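Local coordinates for porin (Acinetobacter baumannii AB307-0294, PDB 5DL7), which probably forms a beta-barrel pore that lets small solutes, possibly including vanillate and some antibiotics, cross the bacterial outer membrane, at residues A[118-124]-A[149-155]; A[123-129]-A[143-148]; A[278-284]-A[320-326]. All coordinates share one frame; numbering follows the deposited sequence.

Contact 1. Residues A[118-124]-A[149-155]. With C8E ((hydroxyethyloxy)tri(ethyloxy)octane), chain J.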
loop_
_atom_site.group_PDB
_atom_site.type_symbol
_atom_site.label_atom_id
_atom_site.label_comp_id
_atom_site.label_asym_id
_atom_site.label_seq_id
_atom_site.Cartn_x
_atom_site.Cartn_y
_atom_site.Cartn_z
ATOM N N ARG A 118 -1.765 30.452 8.172
ATOM C CA ARG A 118 -1.110 30.523 6.878
ATOM C C ARG A 118 -1.078 29.246 6.097
ATOM O O ARG A 118 -2.145 28.677 5.811
ATOM C CB ARG A 118 0.242 31.086 7.119
ATOM C CG ARG A 118 0.186 32.454 7.726
ATOM C CD ARG A 118 1.523 32.880 8.294
ATOM N NE ARG A 118 2.507 33.029 7.211
ATOM C CZ ARG A 118 2.727 34.159 6.521
ATOM N NH1 ARG A 118 2.066 35.292 6.752
ATOM N NH2 ARG A 118 3.657 34.164 5.587
ATOM N N LYS A 119 0.102 28.665 5.742
ATOM C CA LYS A 119 0.052 27.455 4.948
ATOM C C LYS A 119 0.553 26.237 5.821
ATOM O O LYS A 119 1.190 25.292 5.320
ATOM C CB LYS A 119 0.838 27.529 3.630
ATOM C CG LYS A 119 0.490 28.756 2.730
ATOM C CD LYS A 119 1.393 28.577 1.473
ATOM C CE LYS A 119 1.383 29.658 0.452
ATOM N NZ LYS A 119 0.070 29.511 -0.220
ATOM N N ASN A 120 0.306 26.333 7.144
ATOM C CA ASN A 120 0.666 25.322 8.126
ATOM C C ASN A 120 -0.691 24.673 8.595
ATOM O O ASN A 120 -1.678 25.441 8.890
ATOM C CB ASN A 120 1.288 25.921 9.313
ATOM C CG ASN A 120 2.553 26.726 8.965
ATOM O OD1 ASN A 120 3.500 26.107 8.526
ATOM N ND2 ASN A 120 2.448 28.086 8.952
ATOM N N GLU A 121 -0.750 23.350 8.614
ATOM C CA GLU A 121 -2.003 22.708 9.062
ATOM C C GLU A 121 -1.711 21.614 10.086
ATOM O O GLU A 121 -0.673 20.954 10.003
ATOM C CB GLU A 121 -2.657 22.068 7.895
ATOM C CG GLU A 121 -3.174 22.993 6.856
ATOM C CD GLU A 121 -3.551 22.300 5.566
ATOM O OE1 GLU A 121 -4.759 21.947 5.437
ATOM O OE2 GLU A 121 -2.573 21.921 4.866
ATOM N N LEU A 122 -2.550 21.557 11.130
ATOM C CA LEU A 122 -2.406 20.602 12.198
ATOM C C LEU A 122 -3.738 19.741 12.130
ATOM O O LEU A 122 -4.810 20.293 12.045
ATOM C CB LEU A 122 -2.296 21.349 13.492
ATOM C CG LEU A 122 -2.199 20.448 14.770
ATOM C CD1 LEU A 122 -0.973 19.650 14.683
ATOM C CD2 LEU A 122 -2.256 21.265 16.069
ATOM N N PHE A 123 -3.584 18.441 12.228
ATOM C CA PHE A 123 -4.682 17.458 12.166
ATOM C C PHE A 123 -4.579 16.549 13.382
ATOM O O PHE A 123 -3.458 16.161 13.693
ATOM C CB PHE A 123 -4.604 16.564 10.971
ATOM C CG PHE A 123 -4.571 17.290 9.626
ATOM C CD1 PHE A 123 -3.341 17.773 9.109
ATOM C CD2 PHE A 123 -5.705 17.343 8.829
ATOM C CE1 PHE A 123 -3.265 18.482 7.866
ATOM C CE2 PHE A 123 -5.669 18.052 7.558
ATOM C CZ PHE A 123 -4.436 18.603 7.118
ATOM N N VAL A 124 -5.716 16.373 14.138
ATOM C CA VAL A 124 -5.704 15.586 15.326
ATOM C C VAL A 124 -6.858 14.588 15.182
ATOM O O VAL A 124 -8.011 15.005 14.938
ATOM C CB VAL A 124 -5.915 16.484 16.564
ATOM C CG1 VAL A 124 -6.008 15.534 17.781
ATOM C CG2 VAL A 124 -4.754 17.465 16.706
ATOM N N ILE A 149 -1.536 12.713 15.645
ATOM C CA ILE A 149 -1.391 14.109 15.217
ATOM C C ILE A 149 -0.507 14.066 13.954
ATOM O O ILE A 149 0.431 13.279 13.749
ATOM C CB ILE A 149 -0.677 14.885 16.291
ATOM C CG1 ILE A 149 -1.606 14.942 17.525
ATOM C CG2 ILE A 149 -0.400 16.272 15.804
ATOM C CD1 ILE A 149 -0.711 15.112 18.760
ATOM N N ARG A 150 -0.943 14.961 13.051
ATOM C CA ARG A 150 -0.191 15.178 11.767
ATOM C C ARG A 150 -0.009 16.701 11.681
ATOM O O ARG A 150 -0.878 17.472 11.883
ATOM C CB ARG A 150 -0.984 14.710 10.551
ATOM C CG ARG A 150 -0.310 14.867 9.133
ATOM C CD ARG A 150 -1.316 14.745 8.027
ATOM N NE ARG A 150 -0.600 14.729 6.755
ATOM C CZ ARG A 150 -1.143 15.145 5.583
ATOM N NH1 ARG A 150 -2.352 15.440 5.506
ATOM N NH2 ARG A 150 -0.378 15.176 4.498
ATOM N N PHE A 151 1.192 17.096 11.280
ATOM C CA PHE A 151 1.466 18.529 11.000
ATOM C C PHE A 151 2.067 18.589 9.562
ATOM O O PHE A 151 2.880 17.748 9.137
ATOM C CB PHE A 151 2.497 19.072 11.926
ATOM C CG PHE A 151 2.891 20.536 11.567
ATOM C CD1 PHE A 151 2.123 21.523 11.947
ATOM C CD2 PHE A 151 4.085 20.755 10.775
ATOM C CE1 PHE A 151 2.400 22.866 11.612
ATOM C CE2 PHE A 151 4.401 22.084 10.436
ATOM C CZ PHE A 151 3.557 23.098 10.863
ATOM N N VAL A 152 1.580 19.606 8.824
ATOM C CA VAL A 152 1.979 19.738 7.409
ATOM C C VAL A 152 2.240 21.238 7.231
ATOM O O VAL A 152 1.465 22.112 7.676
ATOM C CB VAL A 152 0.972 19.371 6.373
ATOM C CG1 VAL A 152 1.501 19.595 4.965
ATOM C CG2 VAL A 152 0.716 17.962 6.428
ATOM N N SER A 153 3.442 21.585 6.659
ATOM C CA SER A 153 3.693 23.043 6.319
ATOM C C SER A 153 3.965 23.082 4.838
ATOM O O SER A 153 4.856 22.408 4.306
ATOM C CB SER A 153 4.830 23.666 7.048
ATOM O OG SER A 153 4.983 25.014 6.666
ATOM N N ASN A 154 3.318 24.066 4.213
ATOM C CA ASN A 154 3.588 24.360 2.796
ATOM C C ASN A 154 4.099 25.774 2.714
ATOM O O ASN A 154 3.963 26.498 1.708
ATOM C CB ASN A 154 2.371 24.127 1.950
ATOM C CG ASN A 154 2.231 22.679 1.597
ATOM O OD1 ASN A 154 1.365 21.979 2.090
ATOM N ND2 ASN A 154 3.145 22.169 0.897
ATOM N N GLU A 155 4.565 26.304 3.840
ATOM C CA GLU A 155 5.079 27.689 3.844
ATOM C C GLU A 155 6.264 27.932 2.903
ATOM O O GLU A 155 6.381 29.073 2.365
ATOM C CB GLU A 155 5.582 28.105 5.208
ATOM C CG GLU A 155 4.551 28.436 6.247
ATOM C CD GLU A 155 3.730 29.690 5.882
ATOM O OE1 GLU A 155 4.253 30.751 5.942
ATOM O OE2 GLU A 155 2.605 29.605 5.410
HETATM C C10 C8E J . -2.141 11.593 20.330
HETATM C C11 C8E J . -3.552 10.972 20.152
HETATM O O12 C8E J . -4.546 11.996 19.941
HETATM C C13 C8E J . -5.713 11.732 19.078
HETATM C C14 C8E J . -6.856 10.785 19.560
HETATM O O15 C8E J . -7.924 10.936 18.573
HETATM C C16 C8E J . -9.225 10.364 18.619
HETATM C C17 C8E J . -10.174 10.762 17.448
HETATM O O18 C8E J . -10.167 12.167 17.702
HETATM C C19 C8E J . -10.889 12.967 16.818
HETATM C C20 C8E J . -10.512 14.356 17.364
HETATM O O21 C8E J . -11.422 15.266 16.801
#
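Phe-123 and Arg-150 pack closely between strands 120-124 and 149-153, which run antiparallel with axes 4.7 Å apart, and each buries much of its surface on the other strand. Arg-150 reaches out extended, its CG opposite the backbone N (chi1 -180°), and lies beside the ring pointing the same way. Its CD meets Phe-123 CD1 at 3.8 Å, NH1 sits over one ring face, and the guanidinium is tilted 30° from the ring plane. NH2 goes on to a salt bridge with Glu-162, and Val-152 CG2 covers a guanidinium face. The other side of the sheet is looser: Leu-122 and Phe-151 are exposed on the surface, and beyond Leu-122 CD1 meeting Ile-149 CG2 at 3.6 Å, contacts are sparse. Ser-153 OG donates to Asn-120 OD1 at 2.6 Å and accepts from Glu-155 N at 3.1 Å, an ST turn. The Glu-155 chain bends back: OE2 takes Lys-119 N at 2.7 Å, while Arg-118 NE approaches OE1 at 3.1 Å from 44° above the carboxylate plane. One carboxylate thus ties the start of one strand to the end of the other; the chemistry is consistent with a mixed, salt-bridged face toward the lumen and a largely apolar one toward lipid.

Contact 2. Residues A[123-129]-A[143-148]. With C8E ((hydroxyethyloxy)tri(ethyloxy)octane), chain J.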
loop_
_atom_site.group_PDB
_atom_site.type_symbol
_atom_site.label_atom_id
_atom_site.label_comp_id
_atom_site.label_asym_id
_atom_site.label_seq_id
_atom_site.Cartn_x
_atom_site.Cartn_y
_atom_site.Cartn_z
ATOM N N PHE A 123 -3.584 18.441 12.228
ATOM C CA PHE A 123 -4.682 17.458 12.166
ATOM C C PHE A 123 -4.579 16.549 13.382
ATOM O O PHE A 123 -3.458 16.161 13.693
ATOM C CB PHE A 123 -4.604 16.564 10.971
ATOM C CG PHE A 123 -4.571 17.290 9.626
ATOM C CD1 PHE A 123 -3.341 17.773 9.109
ATOM C CD2 PHE A 123 -5.705 17.343 8.829
ATOM C CE1 PHE A 123 -3.265 18.482 7.866
ATOM C CE2 PHE A 123 -5.669 18.052 7.558
ATOM C CZ PHE A 123 -4.436 18.603 7.118
ATOM N N VAL A 124 -5.716 16.373 14.138
ATOM C CA VAL A 124 -5.704 15.586 15.326
ATOM C C VAL A 124 -6.858 14.588 15.182
ATOM O O VAL A 124 -8.011 15.005 14.938
ATOM C CB VAL A 124 -5.915 16.484 16.564
ATOM C CG1 VAL A 124 -6.008 15.534 17.781
ATOM C CG2 VAL A 124 -4.754 17.465 16.706
ATOM N N GLY A 125 -6.563 13.334 15.356
ATOM C CA GLY A 125 -7.604 12.286 15.313
ATOM C C GLY A 125 -7.232 11.174 14.454
ATOM O O GLY A 125 -6.131 10.623 14.517
ATOM N N ASP A 126 -8.172 10.772 13.594
ATOM C CA ASP A 126 -8.027 9.656 12.722
ATOM C C ASP A 126 -7.283 10.149 11.433
ATOM O O ASP A 126 -7.631 11.251 11.032
ATOM C CB ASP A 126 -9.343 9.062 12.341
ATOM C CG ASP A 126 -10.095 8.226 13.724
ATOM O OD1 ASP A 126 -9.553 7.045 14.252
ATOM O OD2 ASP A 126 -11.126 8.819 14.259
ATOM N N LEU A 127 -6.269 9.404 11.038
ATOM C CA LEU A 127 -5.346 9.852 9.954
ATOM C C LEU A 127 -5.153 8.745 8.948
ATOM O O LEU A 127 -5.118 7.536 9.284
ATOM C CB LEU A 127 -4.016 10.275 10.560
ATOM C CG LEU A 127 -4.153 11.336 11.596
ATOM C CD1 LEU A 127 -2.773 11.483 12.355
ATOM C CD2 LEU A 127 -4.496 12.678 10.951
ATOM N N VAL A 128 -4.853 9.129 7.656
ATOM C CA VAL A 128 -4.545 8.111 6.612
ATOM C C VAL A 128 -3.171 8.538 5.993
ATOM O O VAL A 128 -3.083 9.313 5.053
ATOM C CB VAL A 128 -5.636 8.155 5.501
ATOM C CG1 VAL A 128 -5.361 7.077 4.462
ATOM C CG2 VAL A 128 -7.035 7.960 6.145
ATOM N N PRO A 129 -2.090 8.215 6.666
ATOM C CA PRO A 129 -0.708 8.626 6.229
ATOM C C PRO A 129 -0.363 8.017 4.913
ATOM O O PRO A 129 -0.825 6.926 4.607
ATOM C CB PRO A 129 0.176 8.133 7.351
ATOM C CG PRO A 129 -0.784 7.738 8.544
ATOM C CD PRO A 129 -2.075 7.401 7.912
ATOM N N PRO A 143 -9.323 1.493 3.969
ATOM C CA PRO A 143 -7.959 1.925 4.291
ATOM C C PRO A 143 -7.606 1.619 5.742
ATOM O O PRO A 143 -8.447 1.739 6.586
ATOM C CB PRO A 143 -8.048 3.487 4.149
ATOM C CG PRO A 143 -9.423 3.858 4.193
ATOM C CD PRO A 143 -10.217 2.625 3.677
ATOM N N GLN A 144 -6.387 1.239 5.978
ATOM C CA GLN A 144 -5.729 1.326 7.299
ATOM C C GLN A 144 -5.738 2.749 7.777
ATOM O O GLN A 144 -5.496 3.690 6.992
ATOM C CB GLN A 144 -4.374 0.742 7.146
ATOM C CG GLN A 144 -3.613 0.570 8.373
ATOM C CD GLN A 144 -2.148 0.204 8.005
ATOM O OE1 GLN A 144 -1.595 0.777 7.035
ATOM N NE2 GLN A 144 -1.527 -0.596 8.784
ATOM N N THR A 145 -6.046 2.941 9.094
ATOM C CA THR A 145 -5.967 4.251 9.630
ATOM C C THR A 145 -5.134 4.245 10.927
ATOM O O THR A 145 -4.954 3.242 11.548
ATOM C CB THR A 145 -7.307 5.013 9.866
ATOM O OG1 THR A 145 -8.074 4.424 10.914
ATOM C CG2 THR A 145 -8.179 5.072 8.538
ATOM N N TYR A 146 -4.691 5.436 11.287
ATOM C CA TYR A 146 -3.891 5.633 12.564
ATOM C C TYR A 146 -4.502 6.759 13.352
ATOM O O TYR A 146 -5.141 7.640 12.793
ATOM C CB TYR A 146 -2.414 5.967 12.218
ATOM C CG TYR A 146 -1.666 4.834 11.736
ATOM C CD1 TYR A 146 -1.645 4.472 10.411
ATOM C CD2 TYR A 146 -0.867 4.092 12.588
ATOM C CE1 TYR A 146 -0.950 3.382 9.922
ATOM C CE2 TYR A 146 -0.112 3.036 12.140
ATOM C CZ TYR A 146 -0.139 2.660 10.750
ATOM O OH TYR A 146 0.658 1.610 10.383
ATOM N N ARG A 147 -4.312 6.779 14.684
ATOM C CA ARG A 147 -4.783 7.825 15.524
ATOM C C ARG A 147 -3.658 8.565 16.113
ATOM O O ARG A 147 -2.725 7.947 16.529
ATOM C CB ARG A 147 -5.591 7.206 16.729
ATOM C CG ARG A 147 -6.852 7.842 16.807
ATOM C CD ARG A 147 -7.802 7.069 17.804
ATOM N NE ARG A 147 -9.073 6.755 17.142
ATOM C CZ ARG A 147 -10.048 6.122 17.812
ATOM N NH1 ARG A 147 -9.745 5.605 19.013
ATOM N NH2 ARG A 147 -11.219 5.917 17.246
ATOM N N GLY A 148 -3.683 9.880 15.954
ATOM C CA GLY A 148 -2.609 10.759 16.485
ATOM C C GLY A 148 -2.723 12.148 15.957
ATOM O O GLY A 148 -3.838 12.712 15.804
HETATM C C10 C8E J . -2.141 11.593 20.330
HETATM C C11 C8E J . -3.552 10.972 20.152
HETATM O O12 C8E J . -4.546 11.996 19.941
HETATM C C13 C8E J . -5.713 11.732 19.078
HETATM C C14 C8E J . -6.856 10.785 19.560
HETATM O O15 C8E J . -7.924 10.936 18.573
HETATM C C16 C8E J . -9.225 10.364 18.619
HETATM C C17 C8E J . -10.174 10.762 17.448
HETATM O O18 C8E J . -10.167 12.167 17.702
HETATM C C19 C8E J . -10.889 12.967 16.818
HETATM C C20 C8E J . -10.512 14.356 17.364
HETATM O O21 C8E J . -11.422 15.266 16.801
#
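Gly-125 and Gly-148 face each other where two neighbouring barrel strands leave the wall, at the root of the long third loop that folds into the channel in porins of this family. Their backbone bonds are reciprocal, Gly-125 N to Gly-148 O 2.8 Å and Gly-148 N to Gly-125 O 2.9 Å. Both residues have positive phi (131° and 169°), a backbone shape that favours glycine, and the chain turns a corner at each. Beyond the corner the antiparallel pairing continues through Leu-127 and Tyr-146, which exchange a second pair of backbone bonds. Between these pairs Asp-126 and Arg-147 project side by side from one face. Arg-147 NE donates to Asp-126 OD1 at 2.9 Å in a salt bridge that comes in 38° above the carboxylate plane. OD1 also bonds to Tyr-177 OH, and OD2 takes the backbone N of Ile-111, so the carboxylate is gripped from several directions and its rotation is well fixed. The other face carries Leu-127 and Tyr-146; Leu-127 CD1 rests on the Gly-148 backbone, 3.7 Å from its C. Pro-129, just past the strand, meets the Tyr-146 ring, CG to CD1 at 3.9 Å, with the two side chains roughly perpendicular. A detergent molecule follows the bend: its O18 is 3.5 Å from Gly-125 CA, and its C16 lies 3.7 Å from Arg-147 CD. Around this buried pairing, strand 105-117 meets Leu-127 through Thr-112, strand 159-170 touches Pro-129 through Phe-164 and Tyr-146 through Val-169, and strand 66-79 reaches Pro-143 and Thr-145 through Leu-73, while Tyr-146 touches Leu-296 in the long loop between strands 278-288 and 318-327.

Contact 3. Residues A[278-284]-A[320-326]. With C8E ((hydroxyethyloxy)tri(ethyloxy)octane), chain F; C8E ((hydroxyethyloxy)tri(ethyloxy)octane), chain I; C8E ((hydroxyethyloxy)tri(ethyloxy)octane), chain H.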
loop_
_atom_site.group_PDB
_atom_site.type_symbol
_atom_site.label_atom_id
_atom_site.label_comp_id
_atom_site.label_asym_id
_atom_site.label_seq_id
_atom_site.Cartn_x
_atom_site.Cartn_y
_atom_site.Cartn_z
ATOM N N HIS A 278 2.568 3.863 -24.628
ATOM C CA HIS A 278 3.310 2.720 -24.122
ATOM C C HIS A 278 4.298 3.089 -23.037
ATOM O O HIS A 278 4.963 4.087 -23.210
ATOM C CB HIS A 278 4.136 1.937 -25.209
ATOM C CG HIS A 278 3.376 1.567 -26.410
ATOM N ND1 HIS A 278 2.675 0.395 -26.522
ATOM C CD2 HIS A 278 3.174 2.232 -27.587
ATOM C CE1 HIS A 278 2.069 0.357 -27.688
ATOM N NE2 HIS A 278 2.327 1.473 -28.367
ATOM N N THR A 279 4.505 2.230 -22.067
ATOM C CA THR A 279 5.567 2.362 -21.105
ATOM C C THR A 279 6.249 0.981 -20.971
ATOM O O THR A 279 5.621 0.052 -20.526
ATOM C CB THR A 279 5.149 2.981 -19.745
ATOM O OG1 THR A 279 4.259 4.110 -19.932
ATOM C CG2 THR A 279 6.262 3.278 -18.900
ATOM N N VAL A 280 7.572 0.988 -21.122
ATOM C CA VAL A 280 8.363 -0.209 -20.809
ATOM C C VAL A 280 9.258 0.112 -19.681
ATOM O O VAL A 280 10.060 1.076 -19.761
ATOM C CB VAL A 280 9.141 -0.801 -22.013
ATOM C CG1 VAL A 280 10.001 -2.004 -21.561
ATOM C CG2 VAL A 280 8.187 -1.260 -23.050
ATOM N N SER A 281 9.307 -0.739 -18.633
ATOM C CA SER A 281 10.149 -0.380 -17.509
ATOM C C SER A 281 11.006 -1.565 -17.016
ATOM O O SER A 281 10.628 -2.758 -17.234
ATOM C CB SER A 281 9.353 0.076 -16.305
ATOM O OG SER A 281 8.431 1.157 -16.648
ATOM N N LEU A 282 12.058 -1.280 -16.366
ATOM C CA LEU A 282 12.865 -2.295 -15.725
ATOM C C LEU A 282 13.002 -1.886 -14.299
ATOM O O LEU A 282 13.205 -0.726 -13.919
ATOM C CB LEU A 282 14.263 -2.420 -16.409
ATOM C CG LEU A 282 14.309 -2.776 -17.876
ATOM C CD1 LEU A 282 15.737 -2.591 -18.322
ATOM C CD2 LEU A 282 13.860 -4.255 -18.037
ATOM N N GLY A 283 12.982 -2.900 -13.398
ATOM C CA GLY A 283 13.037 -2.720 -11.980
ATOM C C GLY A 283 14.167 -3.551 -11.337
ATOM O O GLY A 283 14.596 -4.638 -11.839
ATOM N N TYR A 284 14.780 -3.062 -10.269
ATOM C CA TYR A 284 15.783 -3.741 -9.499
ATOM C C TYR A 284 15.587 -3.436 -8.042
ATOM O O TYR A 284 15.286 -2.268 -7.677
ATOM C CB TYR A 284 17.222 -3.355 -9.883
ATOM C CG TYR A 284 18.229 -4.159 -9.179
ATOM C CD1 TYR A 284 18.363 -5.512 -9.463
ATOM C CD2 TYR A 284 18.895 -3.651 -8.204
ATOM C CE1 TYR A 284 19.333 -6.320 -8.821
ATOM C CE2 TYR A 284 19.905 -4.425 -7.571
ATOM C CZ TYR A 284 20.013 -5.765 -7.830
ATOM O OH TYR A 284 21.028 -6.558 -7.158
ATOM N N TYR A 320 14.786 -8.708 -9.783
ATOM C CA TYR A 320 14.848 -8.241 -11.211
ATOM C C TYR A 320 13.454 -8.223 -11.717
ATOM O O TYR A 320 12.773 -9.235 -11.707
ATOM C CB TYR A 320 15.734 -9.190 -12.054
ATOM C CG TYR A 320 17.071 -9.421 -11.431
ATOM C CD1 TYR A 320 17.186 -10.440 -10.442
ATOM C CD2 TYR A 320 18.195 -8.703 -11.778
ATOM C CE1 TYR A 320 18.420 -10.707 -9.895
ATOM C CE2 TYR A 320 19.477 -9.036 -11.222
ATOM C CZ TYR A 320 19.501 -9.992 -10.275
ATOM O OH TYR A 320 20.706 -10.354 -9.625
ATOM N N SER A 321 13.022 -7.109 -12.365
ATOM C CA SER A 321 11.657 -7.097 -12.925
ATOM C C SER A 321 11.581 -6.321 -14.256
ATOM O O SER A 321 12.458 -5.540 -14.613
ATOM C CB SER A 321 10.649 -6.440 -11.937
ATOM O OG SER A 321 10.886 -5.015 -11.967
ATOM N N ILE A 322 10.547 -6.609 -14.923
ATOM C CA ILE A 322 10.264 -5.929 -16.224
ATOM C C ILE A 322 8.755 -5.717 -16.272
ATOM O O ILE A 322 7.984 -6.493 -15.754
ATOM C CB ILE A 322 10.756 -6.717 -17.379
ATOM C CG1 ILE A 322 10.557 -5.929 -18.698
ATOM C CG2 ILE A 322 10.135 -8.119 -17.491
ATOM C CD1 ILE A 322 11.283 -6.544 -19.874
ATOM N N ARG A 323 8.295 -4.603 -16.866
ATOM C CA ARG A 323 6.915 -4.195 -16.873
ATOM C C ARG A 323 6.583 -3.556 -18.146
ATOM O O ARG A 323 7.384 -2.829 -18.715
ATOM C CB ARG A 323 6.753 -3.159 -15.753
ATOM C CG ARG A 323 5.384 -2.682 -15.553
ATOM C CD ARG A 323 5.500 -1.493 -14.558
ATOM N NE ARG A 323 4.175 -0.742 -14.455
ATOM C CZ ARG A 323 3.393 -0.655 -13.328
ATOM N NH1 ARG A 323 3.764 -1.200 -12.151
ATOM N NH2 ARG A 323 2.261 0.016 -13.347
ATOM N N TYR A 324 5.387 -3.826 -18.610
ATOM C CA TYR A 324 4.809 -3.243 -19.835
ATOM C C TYR A 324 3.443 -2.734 -19.548
ATOM O O TYR A 324 2.652 -3.374 -18.940
ATOM C CB TYR A 324 4.733 -4.264 -20.993
ATOM C CG TYR A 324 4.023 -3.642 -22.175
ATOM C CD1 TYR A 324 4.569 -2.648 -22.953
ATOM C CD2 TYR A 324 2.706 -3.937 -22.444
ATOM C CE1 TYR A 324 3.857 -2.037 -24.013
ATOM C CE2 TYR A 324 2.013 -3.341 -23.450
ATOM C CZ TYR A 324 2.593 -2.395 -24.254
ATOM O OH TYR A 324 1.767 -1.840 -25.242
ATOM N N GLU A 325 3.159 -1.507 -19.964
ATOM C CA GLU A 325 1.823 -0.928 -19.839
ATOM C C GLU A 325 1.429 -0.140 -21.116
ATOM O O GLU A 325 2.260 0.456 -21.749
ATOM C CB GLU A 325 1.556 -0.010 -18.559
ATOM C CG GLU A 325 2.542 0.896 -18.311
ATOM C CD GLU A 325 2.837 1.086 -16.725
ATOM O OE1 GLU A 325 1.832 1.301 -15.971
ATOM O OE2 GLU A 325 4.085 1.237 -16.417
ATOM N N TYR A 326 0.142 -0.141 -21.267
ATOM C CA TYR A 326 -0.505 0.685 -22.367
ATOM C C TYR A 326 -1.722 1.365 -21.831
ATOM O O TYR A 326 -2.579 0.815 -21.082
ATOM C CB TYR A 326 -0.868 -0.237 -23.587
ATOM C CG TYR A 326 -1.268 0.618 -24.774
ATOM C CD1 TYR A 326 -0.269 1.294 -25.471
ATOM C CD2 TYR A 326 -2.564 0.668 -25.210
ATOM C CE1 TYR A 326 -0.624 2.087 -26.568
ATOM C CE2 TYR A 326 -2.942 1.401 -26.350
ATOM C CZ TYR A 326 -1.934 2.130 -26.974
ATOM O OH TYR A 326 -2.160 2.914 -28.128
HETATM C C1 C8E F . -10.440 -4.953 -25.170
HETATM C C2 C8E F . -8.920 -4.997 -25.325
HETATM C C3 C8E F . -8.154 -5.576 -24.107
HETATM C C4 C8E F . -6.671 -5.669 -24.490
HETATM C C5 C8E F . -5.708 -6.191 -23.454
HETATM C C6 C8E F . -4.386 -6.638 -23.975
HETATM C C7 C8E F . -3.567 -5.477 -24.328
HETATM C C8 C8E F . -2.245 -5.917 -24.677
HETATM O O9 C8E F . -2.045 -4.558 -24.977
HETATM C C10 C8E F . -1.072 -3.767 -25.633
HETATM C C11 C8E F . -1.964 -3.083 -26.591
HETATM O O12 C8E F . -1.458 -2.037 -27.461
HETATM C C13 C8E F . -1.293 -2.323 -28.904
HETATM C C14 C8E F . -1.399 -1.068 -29.783
HETATM O O15 C8E F . -0.202 -0.718 -30.570
HETATM C C16 C8E F . -0.192 0.646 -31.054
HETATM C C17 C8E F . 1.177 1.077 -31.648
HETATM O O18 C8E F . 2.052 2.058 -31.031
HETATM C C19 C8E F . 1.533 3.408 -30.794
HETATM C C20 C8E F . 0.135 3.389 -30.129
HETATM O O21 C8E F . -0.321 4.374 -29.202
HETATM C C1 C8E I . 11.523 -7.111 -30.330
HETATM C C2 C8E I . 10.713 -7.042 -29.060
HETATM C C3 C8E I . 9.950 -8.349 -28.891
HETATM C C4 C8E I . 9.324 -8.478 -27.511
HETATM C C5 C8E I . 7.810 -8.448 -27.612
HETATM C C6 C8E I . 7.023 -8.065 -26.431
HETATM C C7 C8E I . 5.915 -7.137 -26.784
HETATM C C8 C8E I . 5.140 -6.698 -25.552
HETATM O O9 C8E I . 4.805 -5.323 -25.842
HETATM C C10 C8E I . 3.708 -5.294 -26.744
HETATM C C11 C8E I . 3.669 -3.973 -27.376
HETATM O O12 C8E I . 2.702 -3.753 -28.459
HETATM C C13 C8E I . 3.386 -2.593 -29.129
HETATM C C14 C8E I . 2.822 -1.803 -30.311
HETATM O O15 C8E I . 3.930 -1.278 -31.197
HETATM C C1 C8E H . 5.591 -9.708 -18.445
HETATM C C2 C8E H . 6.398 -8.536 -18.802
HETATM C C3 C8E H . 6.393 -8.378 -20.274
HETATM C C4 C8E H . 7.464 -7.423 -20.686
HETATM C C5 C8E H . 7.388 -6.831 -22.045
HETATM C C6 C8E H . 8.658 -6.549 -22.826
HETATM C C7 C8E H . 8.521 -5.321 -23.739
HETATM C C8 C8E H . 9.481 -5.126 -24.951
HETATM O O9 C8E H . 9.023 -3.910 -25.612
HETATM C C10 C8E H . 9.553 -3.430 -26.856
HETATM C C11 C8E H . 8.459 -2.677 -27.650
HETATM O O12 C8E H . 7.539 -1.932 -26.797
HETATM C C13 C8E H . 6.560 -1.105 -27.455
HETATM C C14 C8E H . 7.189 0.173 -28.020
HETATM O O15 C8E H . 6.206 0.954 -28.686
HETATM C C16 C8E H . 6.528 1.332 -30.063
HETATM O O HOH W 1 6.081 0.108 -17.585
HETATM O O HOH W 2 22.730 -7.872 -8.871
#
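Strands 278-284 and 320-326 run antiparallel, their directions 162° apart and axes 4.5 Å apart, paired from His-278 with Tyr-326 to Tyr-284 with Tyr-320. At the first end, His-278 ND1 shares a hydrogen bond with Tyr-324 OH at 2.7 Å, rim to rim. Tyr-326 CD1 lies over one imidazole face near its rim, 3.3 Å from His-278 ND1, the two rings oblique; a detergent ether oxygen lies over the opposite face, also near the rim. His-278 NE2 donates to O18 of another detergent molecule at 2.7 Å. Such a detergent-lined aromatic cluster resembles the girdle with which barrel porins meet the membrane interface; here it lies beside the short turn joining strands 263-275 and 278-288. Further along the same face, Leu-282 CD2 lies alongside Ile-322 CG1 at 3.8 Å. The alternate face is polar: Arg-323 grips Glu-325 side-on, NE to OE2 at 2.8 Å and NH2 to OE1, and a water bonds to Ser-281 OG and Glu-325 OE2. Ser-321 OG, set between its own N and carbonyl carbon (chi1 74°), sits 3.1 Å from Gly-283 CA. At the far end the Tyr-284 edge points at the Tyr-320 face, planes 64° apart, Tyr-284 CE1 3.6 Å from Tyr-320 CE2.

In the fold
Contacts 1 and 2 are successive pairings along the same two chain runs, separated by a corner at Gly-125 and Gly-148: they share Phe-123 and Val-124, their centres lie 14 Å apart, and contact 2 is nested along the chain inside the loop that contact 1 closes. Leu-127 of contact 2 packs on the backbone of Ile-149 from contact 1, joining the barrel wall to the inward-bent loop base. Contact 3 comes later in sequence, pairing strands 278-288 and 318-327, and its centre is about 37 Å from that of contact 1 and 33 Å from that of contact 2, on the opposite side of the chain's centre from contact 2. Contacts 1 and 3 are wall pairings; contact 2 continues off the wall, a bend consistent with narrowing the pore.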